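Local structure of N-acetylmuramoyl-L-alanine amidase XlyA (Bacillus subtilis, 3RDR) at residues T57-F61 / H71-N77; Q9-P13 / A47-K51; E99-F105 / P142-L146; Q113-K117 / F152-G157. The protein hydrolyses the link between N-acetylmuramoyl residues and L-amino acids in cell-wall glycopeptides, this chain being its N-terminal, zinc-containing catalytic domain. All coordinates share one frame; numbering follows the deposited sequence.

Overall arrangement
The four contacts join loops and helices around a six-stranded mixed sheet, interaction 1 lying across the chain's centre from interactions 3 and 4. Along the chain, interaction 2 closes before interaction 1 opens, and both precede interactions 3 and 4, whose segments alternate. Interactions 1 and 2, centres 10 Å apart, touch where H71 packs on A47 and L50. Interactions 3 and 4, 16 Å apart, meet where L145 touches F152, and bind the C-terminal part to helix 105-122 and the loop leading into it. F61 and L115 join interactions 1 and 4 where that helix packs on strand 61-63. The side chains of W59 and R143 are each about 8 Å from the zinc ion, so interactions 1 and 3 lie near the metal site.

Interaction 1 of 4, residues T57-F61 / H71-N77; sequences TSWHF and HLPLNEN
H60 and L72 bring the two backbones closest, with their CA atoms 4.9 Å apart, and H71 N donates to H60 O over 2.9 Å at 157°. Among the side chains, W59 and H71 form an offset edge-to-face stack: H71 turns its edge toward the face of W59, the imidazole and the five-membered ring lying at 82° to each other with centroids 5.2 Å apart. The indole reaches this place because its CG sits between the backbone N and the carbonyl carbon (chi1 53°). Both rings are further fixed by a common partner, since W59 NE1 and H71 NE2 each hydrogen-bond to T62 OG1.

The other segment packs on H60, which M24 and I93 also touch. L72 CD2 stands over one face of its imidazole, 4.1 Å above the plane and displaced toward the rim, while the same methyl lies 3.6 Å from W59 O. P73 O is at the ring edge. Farther along, L74 CD2 meets F61 CE2 at 3.7 Å, the two side chains crossing at about a right angle. L74 belongs to a type I turn from P73 to E76, closed by the bond from E76 N to P73 O, and the E76 carboxylate is paired with R19.

These two segments flank strands 61-63 and 68-70, so the contact closes the open end of an antiparallel beta-hairpin. The W59 side chain lies about 8 Å from the zinc ion, which places this aromatic cluster beside the metal site of a T7 lysozyme-type amidase fold.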
loop_
_atom_site.group_PDB
_atom_site.type_symbol
_atom_site.label_atom_id
_atom_site.label_comp_id
_atom_site.label_asym_id
_atom_site.label_seq_id
_atom_site.Cartn_x
_atom_site.Cartn_y
_atom_site.Cartn_z
ATOM N N THR A 57 -0.141 11.185 -6.419
ATOM C CA THR A 57 0.105 9.770 -6.140
ATOM C C THR A 57 -0.994 9.215 -5.236
ATOM O O THR A 57 -1.603 9.955 -4.465
ATOM C CB THR A 57 1.488 9.566 -5.455
ATOM O OG1 THR A 57 2.531 9.850 -6.396
ATOM C CG2 THR A 57 1.652 8.134 -4.970
ATOM N N SER A 58 -1.256 7.915 -5.339
ATOM C CA SER A 58 -2.282 7.296 -4.508
ATOM C C SER A 58 -2.147 5.783 -4.467
ATOM O O SER A 58 -1.674 5.163 -5.421
ATOM C CB SER A 58 -3.682 7.661 -5.017
ATOM O OG SER A 58 -3.925 7.082 -6.288
ATOM N N TRP A 59 -2.559 5.204 -3.348
ATOM C CA TRP A 59 -2.519 3.764 -3.152
ATOM C C TRP A 59 -3.737 3.399 -2.309
ATOM O O TRP A 59 -4.452 4.284 -1.829
ATOM C CB TRP A 59 -1.208 3.347 -2.473
ATOM C CG TRP A 59 -0.927 4.092 -1.226
ATOM C CD1 TRP A 59 -1.264 3.726 0.043
ATOM C CD2 TRP A 59 -0.273 5.364 -1.118
ATOM N NE1 TRP A 59 -0.860 4.689 0.935
ATOM C CE2 TRP A 59 -0.249 5.706 0.250
ATOM C CE3 TRP A 59 0.297 6.246 -2.046
ATOM C CZ2 TRP A 59 0.324 6.894 0.718
ATOM C CZ3 TRP A 59 0.869 7.431 -1.579
ATOM C CH2 TRP A 59 0.875 7.741 -0.208
ATOM N N HIS A 60 -3.966 2.106 -2.111
ATOM C CA HIS A 60 -5.150 1.648 -1.392
ATOM C C HIS A 60 -5.121 1.605 0.133
ATOM O O HIS A 60 -6.086 2.019 0.779
ATOM C CB HIS A 60 -5.537 0.271 -1.942
ATOM C CG HIS A 60 -5.609 0.233 -3.436
ATOM N ND1 HIS A 60 -6.778 0.454 -4.133
ATOM C CD2 HIS A 60 -4.638 0.084 -4.369
ATOM C CE1 HIS A 60 -6.523 0.447 -5.430
ATOM N NE2 HIS A 60 -5.233 0.226 -5.600
ATOM N N PHE A 61 -4.025 1.115 0.704
ATOM C CA PHE A 61 -3.910 0.986 2.157
ATOM C C PHE A 61 -2.609 1.529 2.751
ATOM O O PHE A 61 -1.526 1.323 2.197
ATOM C CB PHE A 61 -3.982 -0.491 2.563
ATOM C CG PHE A 61 -5.304 -1.159 2.300
ATOM C CD1 PHE A 61 -6.392 -0.940 3.137
ATOM C CD2 PHE A 61 -5.433 -2.078 1.262
ATOM C CE1 PHE A 61 -7.586 -1.634 2.950
ATOM C CE2 PHE A 61 -6.625 -2.775 1.068
ATOM C CZ PHE A 61 -7.702 -2.552 1.916
ATOM N N HIS A 71 -7.704 4.329 1.376
ATOM C CA HIS A 71 -7.922 5.567 0.646
ATOM C C HIS A 71 -8.670 5.390 -0.667
ATOM O O HIS A 71 -9.153 6.360 -1.249
ATOM C CB HIS A 71 -6.564 6.210 0.360
ATOM C CG HIS A 71 -5.597 6.102 1.495
ATOM N ND1 HIS A 71 -5.707 6.858 2.643
ATOM C CD2 HIS A 71 -4.514 5.308 1.669
ATOM C CE1 HIS A 71 -4.733 6.534 3.476
ATOM N NE2 HIS A 71 -3.995 5.596 2.909
ATOM N N LEU A 72 -8.762 4.149 -1.128
ATOM C CA LEU A 72 -9.408 3.842 -2.398
ATOM C C LEU A 72 -10.167 2.524 -2.318
ATOM O O LEU A 72 -9.787 1.624 -1.563
ATOM C CB LEU A 72 -8.337 3.704 -3.485
ATOM C CG LEU A 72 -7.919 4.770 -4.502
ATOM C CD1 LEU A 72 -8.238 6.174 -4.049
ATOM C CD2 LEU A 72 -6.433 4.589 -4.769
ATOM N N PRO A 73 -11.262 2.397 -3.088
ATOM C CA PRO A 73 -12.024 1.146 -3.069
ATOM C C PRO A 73 -11.190 0.140 -3.860
ATOM O O PRO A 73 -10.458 0.531 -4.770
ATOM C CB PRO A 73 -13.329 1.524 -3.775
ATOM C CG PRO A 73 -12.898 2.596 -4.732
ATOM C CD PRO A 73 -11.967 3.429 -3.871
ATOM N N LEU A 74 -11.290 -1.143 -3.525
ATOM C CA LEU A 74 -10.493 -2.149 -4.217
ATOM C C LEU A 74 -10.874 -2.446 -5.669
ATOM O O LEU A 74 -10.217 -3.255 -6.327
ATOM C CB LEU A 74 -10.469 -3.444 -3.398
ATOM C CG LEU A 74 -9.968 -3.253 -1.959
ATOM C CD1 LEU A 74 -9.705 -4.613 -1.332
ATOM C CD2 LEU A 74 -8.691 -2.414 -1.951
ATOM N N ASN A 75 -11.922 -1.803 -6.176
ATOM C CA ASN A 75 -12.313 -2.010 -7.570
ATOM C C ASN A 75 -11.822 -0.862 -8.454
ATOM O O ASN A 75 -12.224 -0.742 -9.610
ATOM C CB ASN A 75 -13.837 -2.172 -7.709
ATOM C CG ASN A 75 -14.621 -1.078 -7.002
ATOM O OD1 ASN A 75 -14.376 0.111 -7.191
ATOM N ND2 ASN A 75 -15.587 -1.485 -6.190
ATOM N N GLU A 76 -10.939 -0.033 -7.897
ATOM C CA GLU A 76 -10.349 1.103 -8.610
ATOM C C GLU A 76 -8.823 1.060 -8.486
ATOM O O GLU A 76 -8.291 0.522 -7.518
ATOM C CB GLU A 76 -10.856 2.426 -8.032
ATOM C CG GLU A 76 -12.235 2.852 -8.516
ATOM C CD GLU A 76 -12.664 4.190 -7.934
ATOM O OE1 GLU A 76 -11.786 5.044 -7.688
ATOM O OE2 GLU A 76 -13.876 4.398 -7.733
ATOM N N ASN A 77 -8.126 1.634 -9.462
ATOM C CA ASN A 77 -6.664 1.656 -9.442
ATOM C C ASN A 77 -6.131 2.900 -8.741
ATOM O O ASN A 77 -6.874 3.838 -8.443
ATOM C CB ASN A 77 -6.105 1.644 -10.868
ATOM C CG ASN A 77 -6.168 3.014 -11.529
ATOM O OD1 ASN A 77 -7.249 3.576 -11.726
ATOM N ND2 ASN A 77 -5.003 3.565 -11.865
#

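Interaction 2 of 4, residues Q9-P13 / A47-K51; sequences QDFIP and ARYLK
Helix 43-50 is fastened at its C-terminal end to the loop after edge strand 7-9, and a salt bridge between D10 and K51 marks the join. K51 NZ lies 2.9 Å from D10 OD1, meeting it on the syn side but 24° out of the carboxylate plane. The aspartate extends toward the helix because its CG is anti to the backbone N (chi1 -176°), and its other oxygen, OD2, rests 3.9 Å from A47 CB. The lysine bends at its third torsion (-69°), and the two side chains cross at about a right angle. On the way its methylenes run alongside the loop: K51 CD passes 3.4 Å from F11 O and 4.1 Å from P13 CD.

Next to this polar link lies an apolar one, in which I12 CD1 packs against L50 CB at 4.0 Å. I12 also touches L72, and L50 touches H71, which links this contact to segment 71-77 of interaction 1.

A water molecule makes a second polar bridge. It donates to D10 O and to A47 O, each 2.8 Å away. Within the helical segment, K51 N bonds to R48 O, so the water supplies a donor to the carbonyl one residue earlier.

Backbone bonds of D10 to Q70 and of I12 to H71 also hold the loop, and they prolong the pairing of strand 7-9 with strand 68-70. The arrangement is that of a helix C-terminus set against the loop that leaves an edge strand of a mixed sheet.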
loop_
_atom_site.group_PDB
_atom_site.type_symbol
_atom_site.label_atom_id
_atom_site.label_comp_id
_atom_site.label_asym_id
_atom_site.label_seq_id
_atom_site.Cartn_x
_atom_site.Cartn_y
_atom_site.Cartn_z
ATOM N N GLN A 9 -11.958 3.331 6.695
ATOM C CA GLN A 9 -12.133 3.813 5.330
ATOM C C GLN A 9 -12.317 5.325 5.319
ATOM O O GLN A 9 -13.173 5.869 6.021
ATOM C CB GLN A 9 -13.336 3.134 4.672
ATOM C CG GLN A 9 -13.211 1.620 4.600
ATOM C CD GLN A 9 -14.342 0.971 3.833
ATOM O OE1 GLN A 9 -15.513 1.301 4.034
ATOM N NE2 GLN A 9 -14.003 0.033 2.957
ATOM N N ASP A 10 -11.492 5.998 4.526
ATOM C CA ASP A 10 -11.537 7.448 4.406
ATOM C C ASP A 10 -11.037 7.761 3.001
ATOM O O ASP A 10 -9.933 8.269 2.801
ATOM C CB ASP A 10 -10.644 8.078 5.478
ATOM C CG ASP A 10 -10.718 9.586 5.488
ATOM O OD1 ASP A 10 -11.784 10.135 5.152
ATOM O OD2 ASP A 10 -9.705 10.225 5.849
ATOM N N PHE A 11 -11.885 7.440 2.032
ATOM C CA PHE A 11 -11.579 7.610 0.621
ATOM C C PHE A 11 -11.248 9.004 0.124
ATOM O O PHE A 11 -11.724 10.014 0.649
ATOM C CB PHE A 11 -12.729 7.058 -0.232
ATOM C CG PHE A 11 -12.924 5.567 -0.113
ATOM C CD1 PHE A 11 -13.968 4.938 -0.792
ATOM C CD2 PHE A 11 -12.079 4.795 0.683
ATOM C CE1 PHE A 11 -14.167 3.564 -0.679
ATOM C CE2 PHE A 11 -12.269 3.423 0.804
ATOM C CZ PHE A 11 -13.315 2.804 0.122
ATOM N N ILE A 12 -10.408 9.027 -0.904
ATOM C CA ILE A 12 -10.006 10.246 -1.575
ATOM C C ILE A 12 -11.281 10.605 -2.337
ATOM O O ILE A 12 -11.950 9.719 -2.871
ATOM C CB ILE A 12 -8.869 9.952 -2.576
ATOM C CG1 ILE A 12 -7.582 9.613 -1.816
ATOM C CG2 ILE A 12 -8.674 11.128 -3.512
ATOM C CD1 ILE A 12 -6.501 8.983 -2.686
ATOM N N PRO A 13 -11.643 11.896 -2.398
ATOM C CA PRO A 13 -12.872 12.229 -3.127
ATOM C C PRO A 13 -12.880 11.882 -4.615
ATOM O O PRO A 13 -11.873 12.018 -5.314
ATOM C CB PRO A 13 -13.036 13.730 -2.866
ATOM C CG PRO A 13 -11.624 14.201 -2.667
ATOM C CD PRO A 13 -11.027 13.103 -1.817
ATOM N N ALA A 47 -3.726 9.521 5.312
ATOM C CA ALA A 47 -5.104 9.594 4.825
ATOM C C ALA A 47 -5.485 11.048 4.556
ATOM O O ALA A 47 -6.144 11.358 3.562
ATOM C CB ALA A 47 -6.054 8.992 5.851
ATOM N N ARG A 48 -5.070 11.933 5.458
ATOM C CA ARG A 48 -5.351 13.358 5.335
ATOM C C ARG A 48 -4.558 13.944 4.170
ATOM O O ARG A 48 -5.094 14.705 3.363
ATOM C CB ARG A 48 -4.990 14.086 6.638
ATOM C CG ARG A 48 -5.355 15.565 6.644
ATOM C CD ARG A 48 -5.176 16.219 8.017
ATOM N NE ARG A 48 -3.772 16.376 8.410
ATOM C CZ ARG A 48 -3.057 15.464 9.068
ATOM N NH1 ARG A 48 -3.602 14.308 9.423
ATOM N NH2 ARG A 48 -1.790 15.711 9.376
ATOM N N TYR A 49 -3.283 13.584 4.078
ATOM C CA TYR A 49 -2.449 14.084 2.996
ATOM C C TYR A 49 -3.001 13.731 1.612
ATOM O O TYR A 49 -3.073 14.585 0.723
ATOM C CB TYR A 49 -1.032 13.529 3.112
ATOM C CG TYR A 49 -0.233 13.711 1.838
ATOM C CD1 TYR A 49 0.285 14.957 1.488
ATOM C CD2 TYR A 49 -0.044 12.650 0.954
ATOM C CE1 TYR A 49 0.973 15.142 0.283
ATOM C CE2 TYR A 49 0.640 12.823 -0.252
ATOM C CZ TYR A 49 1.144 14.072 -0.580
ATOM O OH TYR A 49 1.808 14.255 -1.780
ATOM N N LEU A 50 -3.384 12.471 1.430
ATOM C CA LEU A 50 -3.894 12.012 0.142
ATOM C C LEU A 50 -5.138 12.741 -0.357
ATOM O O LEU A 50 -5.429 12.726 -1.555
ATOM C CB LEU A 50 -4.147 10.496 0.183
ATOM C CG LEU A 50 -2.875 9.631 0.178
ATOM C CD1 LEU A 50 -3.221 8.155 0.326
ATOM C CD2 LEU A 50 -2.115 9.864 -1.124
ATOM N N LYS A 51 -5.865 13.389 0.545
ATOM C CA LYS A 51 -7.064 14.111 0.145
ATOM C C LYS A 51 -6.807 15.554 -0.284
ATOM O O LYS A 51 -7.737 16.268 -0.643
ATOM C CB LYS A 51 -8.115 14.047 1.258
ATOM C CG LYS A 51 -8.568 12.614 1.529
ATOM C CD LYS A 51 -9.961 12.526 2.136
ATOM C CE LYS A 51 -9.999 13.048 3.552
ATOM N NZ LYS A 51 -11.322 12.790 4.190
HETATM O O HOH W 1 -7.341 9.117 2.303
#

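Interaction 3 of 4, residues E99-F105 / P142-L146; sequences ENADGDF and PRKLL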
loop_
_atom_site.group_PDB
_atom_site.type_symbol
_atom_site.label_atom_id
_atom_site.label_comp_id
_atom_site.label_asym_id
_atom_site.label_seq_id
_atom_site.Cartn_x
_atom_site.Cartn_y
_atom_site.Cartn_z
ATOM N N GLU A 99 6.863 4.366 8.677
ATOM C CA GLU A 99 8.148 4.320 9.365
ATOM C C GLU A 99 8.218 5.415 10.433
ATOM O O GLU A 99 9.307 5.763 10.891
ATOM C CB GLU A 99 9.291 4.541 8.367
ATOM C CG GLU A 99 9.408 3.498 7.255
ATOM C CD GLU A 99 10.568 3.788 6.315
ATOM O OE1 GLU A 99 11.670 4.092 6.815
ATOM O OE2 GLU A 99 10.386 3.709 5.081
ATOM N N ASN A 100 7.069 5.969 10.821
ATOM C CA ASN A 100 7.059 7.046 11.811
ATOM C C ASN A 100 7.789 6.701 13.115
ATOM O O ASN A 100 7.656 5.600 13.646
ATOM C CB ASN A 100 5.620 7.503 12.098
ATOM C CG ASN A 100 4.696 6.362 12.490
ATOM O OD1 ASN A 100 4.553 5.374 11.764
ATOM N ND2 ASN A 100 4.048 6.499 13.642
ATOM N N ALA A 101 8.568 7.657 13.613
ATOM C CA ALA A 101 9.344 7.480 14.838
ATOM C C ALA A 101 8.515 7.023 16.031
ATOM O O ALA A 101 8.981 6.215 16.831
ATOM C CB ALA A 101 10.063 8.776 15.181
ATOM N N ASP A 102 7.292 7.536 16.157
ATOM C CA ASP A 102 6.439 7.155 17.279
ATOM C C ASP A 102 5.720 5.820 17.083
ATOM O O ASP A 102 4.819 5.472 17.850
ATOM C CB ASP A 102 5.411 8.259 17.587
ATOM C CG ASP A 102 4.625 8.707 16.363
ATOM O OD1 ASP A 102 3.435 9.055 16.526
ATOM O OD2 ASP A 102 5.187 8.735 15.247
ATOM N N GLY A 103 6.127 5.071 16.061
ATOM C CA GLY A 103 5.508 3.784 15.798
ATOM C C GLY A 103 6.501 2.639 15.787
ATOM O O GLY A 103 7.704 2.847 15.653
ATOM N N ASP A 104 5.990 1.422 15.924
ATOM C CA ASP A 104 6.816 0.215 15.933
ATOM C C ASP A 104 6.789 -0.399 14.529
ATOM O O ASP A 104 5.766 -0.932 14.102
ATOM C CB ASP A 104 6.239 -0.778 16.945
ATOM C CG ASP A 104 7.158 -1.952 17.214
ATOM O OD1 ASP A 104 7.802 -2.449 16.269
ATOM O OD2 ASP A 104 7.224 -2.389 18.380
ATOM N N PHE A 105 7.906 -0.334 13.814
ATOM C CA PHE A 105 7.961 -0.876 12.461
ATOM C C PHE A 105 7.674 -2.373 12.413
ATOM O O PHE A 105 7.011 -2.860 11.492
ATOM C CB PHE A 105 9.324 -0.596 11.817
ATOM C CG PHE A 105 9.361 -0.870 10.334
ATOM C CD1 PHE A 105 8.618 -0.092 9.451
ATOM C CD2 PHE A 105 10.125 -1.919 9.821
ATOM C CE1 PHE A 105 8.629 -0.349 8.078
ATOM C CE2 PHE A 105 10.145 -2.187 8.447
ATOM C CZ PHE A 105 9.395 -1.399 7.576
ATOM N N PRO A 142 10.043 -1.492 -1.427
ATOM C CA PRO A 142 10.100 -1.012 -0.039
ATOM C C PRO A 142 11.523 -1.063 0.531
ATOM O O PRO A 142 12.049 -2.135 0.830
ATOM C CB PRO A 142 9.140 -1.955 0.678
ATOM C CG PRO A 142 9.376 -3.248 -0.031
ATOM C CD PRO A 142 9.454 -2.842 -1.489
ATOM N N ARG A 143 12.126 0.110 0.692
ATOM C CA ARG A 143 13.498 0.229 1.164
ATOM C C ARG A 143 13.901 -0.565 2.404
ATOM O O ARG A 143 15.047 -0.998 2.502
ATOM C CB ARG A 143 13.852 1.711 1.358
ATOM C CG ARG A 143 13.140 2.406 2.512
ATOM C CD ARG A 143 13.663 3.823 2.679
ATOM N NE ARG A 143 13.318 4.396 3.978
ATOM C CZ ARG A 143 13.740 5.580 4.412
ATOM N NH1 ARG A 143 14.524 6.331 3.651
ATOM N NH2 ARG A 143 13.385 6.010 5.614
ATOM N N LYS A 144 12.979 -0.774 3.339
ATOM C CA LYS A 144 13.305 -1.514 4.560
ATOM C C LYS A 144 12.989 -3.006 4.510
ATOM O O LYS A 144 13.266 -3.737 5.466
ATOM C CB LYS A 144 12.577 -0.908 5.765
ATOM C CG LYS A 144 12.934 0.535 6.056
ATOM C CD LYS A 144 12.556 0.916 7.474
ATOM C CE LYS A 144 13.369 0.117 8.485
ATOM N NZ LYS A 144 13.122 0.568 9.876
ATOM N N LEU A 145 12.410 -3.459 3.405
ATOM C CA LEU A 145 12.048 -4.864 3.265
ATOM C C LEU A 145 12.731 -5.570 2.094
ATOM O O LEU A 145 12.695 -6.795 2.006
ATOM C CB LEU A 145 10.527 -4.991 3.117
ATOM C CG LEU A 145 9.637 -5.115 4.359
ATOM C CD1 LEU A 145 10.218 -4.346 5.524
ATOM C CD2 LEU A 145 8.237 -4.618 4.019
ATOM N N LEU A 146 13.354 -4.807 1.203
ATOM C CA LEU A 146 14.008 -5.389 0.036
ATOM C C LEU A 146 15.095 -6.419 0.343
ATOM O O LEU A 146 15.041 -7.538 -0.168
ATOM C CB LEU A 146 14.558 -4.276 -0.869
ATOM C CG LEU A 146 13.488 -3.570 -1.720
ATOM C CD1 LEU A 146 14.071 -2.355 -2.422
ATOM C CD2 LEU A 146 12.926 -4.554 -2.736
HETATM O O HOH W 2 12.588 3.422 9.431
#
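R143 presents the NE and NH2 side of its guanidinium to the E99 carboxylate. The arginine leaves its backbone with CG between N and the carbonyl carbon (chi1 69°) and then runs extended to NE. R143 NH2 donates to E99 OE1 at 2.8 Å, with the acceptor in the guanidinium plane, and R143 NE shares its hydrogen between that oxygen at 3.3 Å and E99 OE2 at 3.2 Å. Because the two flat groups are turned 50° apart, the bond from NE to OE2 is tilted out of the guanidinium plane. A backbone N-H from A35 also holds OE2. In the metal site of this amidase, the zinc ligand C141 directly precedes P142, whose peptide bond is cis, and the R143 side chain lies about 8 Å from the zinc ion.

F105 has CG anti to its backbone N (chi1 -168°), which sends the ring toward K144. The lysine bends at its third torsion, its chain sliding across one face of F105. CD makes a CH-pi contact, and NZ, 4.2 Å from the F105 centroid, a cation-pi contact. A water molecule connects K144 NZ to E99 OE1, 2.9 Å from each. L145 CD1 reaches the ring's edge, 3.6 Å from F105 CE2.

Interaction 4 of 4, residues Q113-K117 / F152-G157; sequences QWLIK and FKAGIG
Two hydrogen bonds link Q113 and K117 to the C-terminal segment. Q113 NE2 donates to F152 O at 2.7 Å with an angle of 145°, the carbonyl using an in-plane lone pair and the acceptor lying almost in the amide plane. Q113 is extended beyond CG, which carries its amide as far as that carbonyl. K117, in contrast, folds at three successive torsions to place NZ 2.6 Å from G157 O. OXT stands farther off, 4.2 Å from NZ, so the lysine engages one oxygen of the terminal carboxylate; this group exists because the construct ends here, whereas the full-length protein continues.

Apolar contacts accompany these bonds. Q113 CG is 3.5 Å from F152 CE1. I116 CD1 approaches F152 CZ at 3.8 Å, while I116 CG2 meets I156 CD1 at 3.9 Å, the two isoleucines crossing at about a right angle. The amide of Q113 and the phenyl plane of F152 are only 9° from parallel.

Helix 105-122 packs on strands 61-63 and 68-70 through L115. Q113 and I116 meet F152 of helix 149-154, and K117 meets the tail I156-G157. F152 also touches T109 of the long helix and L145, and I156 reaches M120 and L127.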
loop_
_atom_site.group_PDB
_atom_site.type_symbol
_atom_site.label_atom_id
_atom_site.label_comp_id
_atom_site.label_asym_id
_atom_site.label_seq_id
_atom_site.Cartn_x
_atom_site.Cartn_y
_atom_site.Cartn_z
ATOM N N GLN A 113 1.295 -7.835 7.028
ATOM C CA GLN A 113 1.288 -9.239 6.628
ATOM C C GLN A 113 -0.108 -9.811 6.850
ATOM O O GLN A 113 -0.587 -10.622 6.058
ATOM C CB GLN A 113 2.341 -10.026 7.421
ATOM C CG GLN A 113 3.765 -9.623 7.065
ATOM C CD GLN A 113 4.816 -10.253 7.963
ATOM O OE1 GLN A 113 4.728 -10.176 9.185
ATOM N NE2 GLN A 113 5.826 -10.862 7.357
ATOM N N TRP A 114 -0.768 -9.379 7.918
ATOM C CA TRP A 114 -2.122 -9.841 8.190
ATOM C C TRP A 114 -3.047 -9.351 7.075
ATOM O O TRP A 114 -3.855 -10.111 6.540
ATOM C CB TRP A 114 -2.624 -9.302 9.529
ATOM C CG TRP A 114 -4.110 -9.454 9.672
ATOM C CD1 TRP A 114 -4.796 -10.601 9.958
ATOM C CD2 TRP A 114 -5.100 -8.444 9.429
ATOM N NE1 TRP A 114 -6.152 -10.369 9.903
ATOM C CE2 TRP A 114 -6.366 -9.054 9.581
ATOM C CE3 TRP A 114 -5.040 -7.084 9.094
ATOM C CZ2 TRP A 114 -7.563 -8.351 9.408
ATOM C CZ3 TRP A 114 -6.231 -6.384 8.921
ATOM C CH2 TRP A 114 -7.475 -7.020 9.078
ATOM N N LEU A 115 -2.927 -8.072 6.737
ATOM C CA LEU A 115 -3.736 -7.474 5.680
ATOM C C LEU A 115 -3.523 -8.205 4.357
ATOM O O LEU A 115 -4.479 -8.548 3.664
ATOM C CB LEU A 115 -3.376 -5.994 5.509
ATOM C CG LEU A 115 -3.992 -5.243 4.321
ATOM C CD1 LEU A 115 -5.510 -5.233 4.449
ATOM C CD2 LEU A 115 -3.454 -3.813 4.277
ATOM N N ILE A 116 -2.263 -8.441 4.011
ATOM C CA ILE A 116 -1.936 -9.119 2.766
ATOM C C ILE A 116 -2.517 -10.530 2.710
ATOM O O ILE A 116 -3.023 -10.953 1.671
ATOM C CB ILE A 116 -0.411 -9.158 2.555
ATOM C CG1 ILE A 116 0.102 -7.729 2.325
ATOM C CG2 ILE A 116 -0.060 -10.041 1.362
ATOM C CD1 ILE A 116 1.605 -7.610 2.289
ATOM N N LYS A 117 -2.451 -11.258 3.822
ATOM C CA LYS A 117 -2.999 -12.612 3.867
ATOM C C LYS A 117 -4.500 -12.563 3.594
ATOM O O LYS A 117 -5.035 -13.379 2.845
ATOM C CB LYS A 117 -2.767 -13.250 5.241
ATOM C CG LYS A 117 -3.515 -14.567 5.422
ATOM C CD LYS A 117 -4.033 -14.731 6.844
ATOM C CE LYS A 117 -2.961 -15.253 7.787
ATOM N NZ LYS A 117 -2.671 -16.700 7.550
ATOM N N PHE A 152 10.137 -11.553 4.531
ATOM C CA PHE A 152 8.909 -10.801 4.780
ATOM C C PHE A 152 7.720 -11.598 4.255
ATOM O O PHE A 152 6.677 -11.680 4.907
ATOM C CB PHE A 152 8.968 -9.440 4.069
ATOM C CG PHE A 152 7.635 -8.745 3.972
ATOM C CD1 PHE A 152 7.021 -8.224 5.105
ATOM C CD2 PHE A 152 6.989 -8.627 2.744
ATOM C CE1 PHE A 152 5.777 -7.594 5.018
ATOM C CE2 PHE A 152 5.745 -8.000 2.645
ATOM C CZ PHE A 152 5.139 -7.483 3.785
ATOM N N LYS A 153 7.887 -12.187 3.077
ATOM C CA LYS A 153 6.825 -12.978 2.466
ATOM C C LYS A 153 6.585 -14.286 3.208
ATOM O O LYS A 153 5.443 -14.739 3.326
ATOM C CB LYS A 153 7.145 -13.250 0.992
ATOM C CG LYS A 153 7.068 -11.996 0.122
ATOM C CD LYS A 153 7.309 -12.291 -1.353
ATOM C CE LYS A 153 6.235 -13.200 -1.936
ATOM N NZ LYS A 153 6.450 -13.421 -3.396
ATOM N N ALA A 154 7.654 -14.892 3.716
ATOM C CA ALA A 154 7.523 -16.144 4.455
ATOM C C ALA A 154 6.725 -15.883 5.725
ATOM O O ALA A 154 6.078 -16.780 6.265
ATOM C CB ALA A 154 8.901 -16.700 4.802
ATOM N N GLY A 155 6.764 -14.640 6.194
ATOM C CA GLY A 155 6.037 -14.288 7.401
ATOM C C GLY A 155 4.556 -14.057 7.168
ATOM O O GLY A 155 3.778 -13.965 8.117
ATOM N N ILE A 156 4.159 -13.959 5.905
ATOM C CA ILE A 156 2.759 -13.737 5.560
ATOM C C ILE A 156 1.926 -14.973 5.869
ATOM O O ILE A 156 0.989 -14.926 6.674
ATOM C CB ILE A 156 2.605 -13.426 4.063
ATOM C CG1 ILE A 156 3.345 -12.134 3.721
ATOM C CG2 ILE A 156 1.135 -13.319 3.703
ATOM C CD1 ILE A 156 3.331 -11.787 2.246
ATOM N N GLY A 157 2.285 -16.074 5.212
ATOM C CA GLY A 157 1.579 -17.335 5.382
ATOM C C GLY A 157 0.816 -17.501 6.681
ATOM O O GLY A 157 -0.431 -17.601 6.626
ATOM O OXT GLY A 157 1.460 -17.527 7.752
#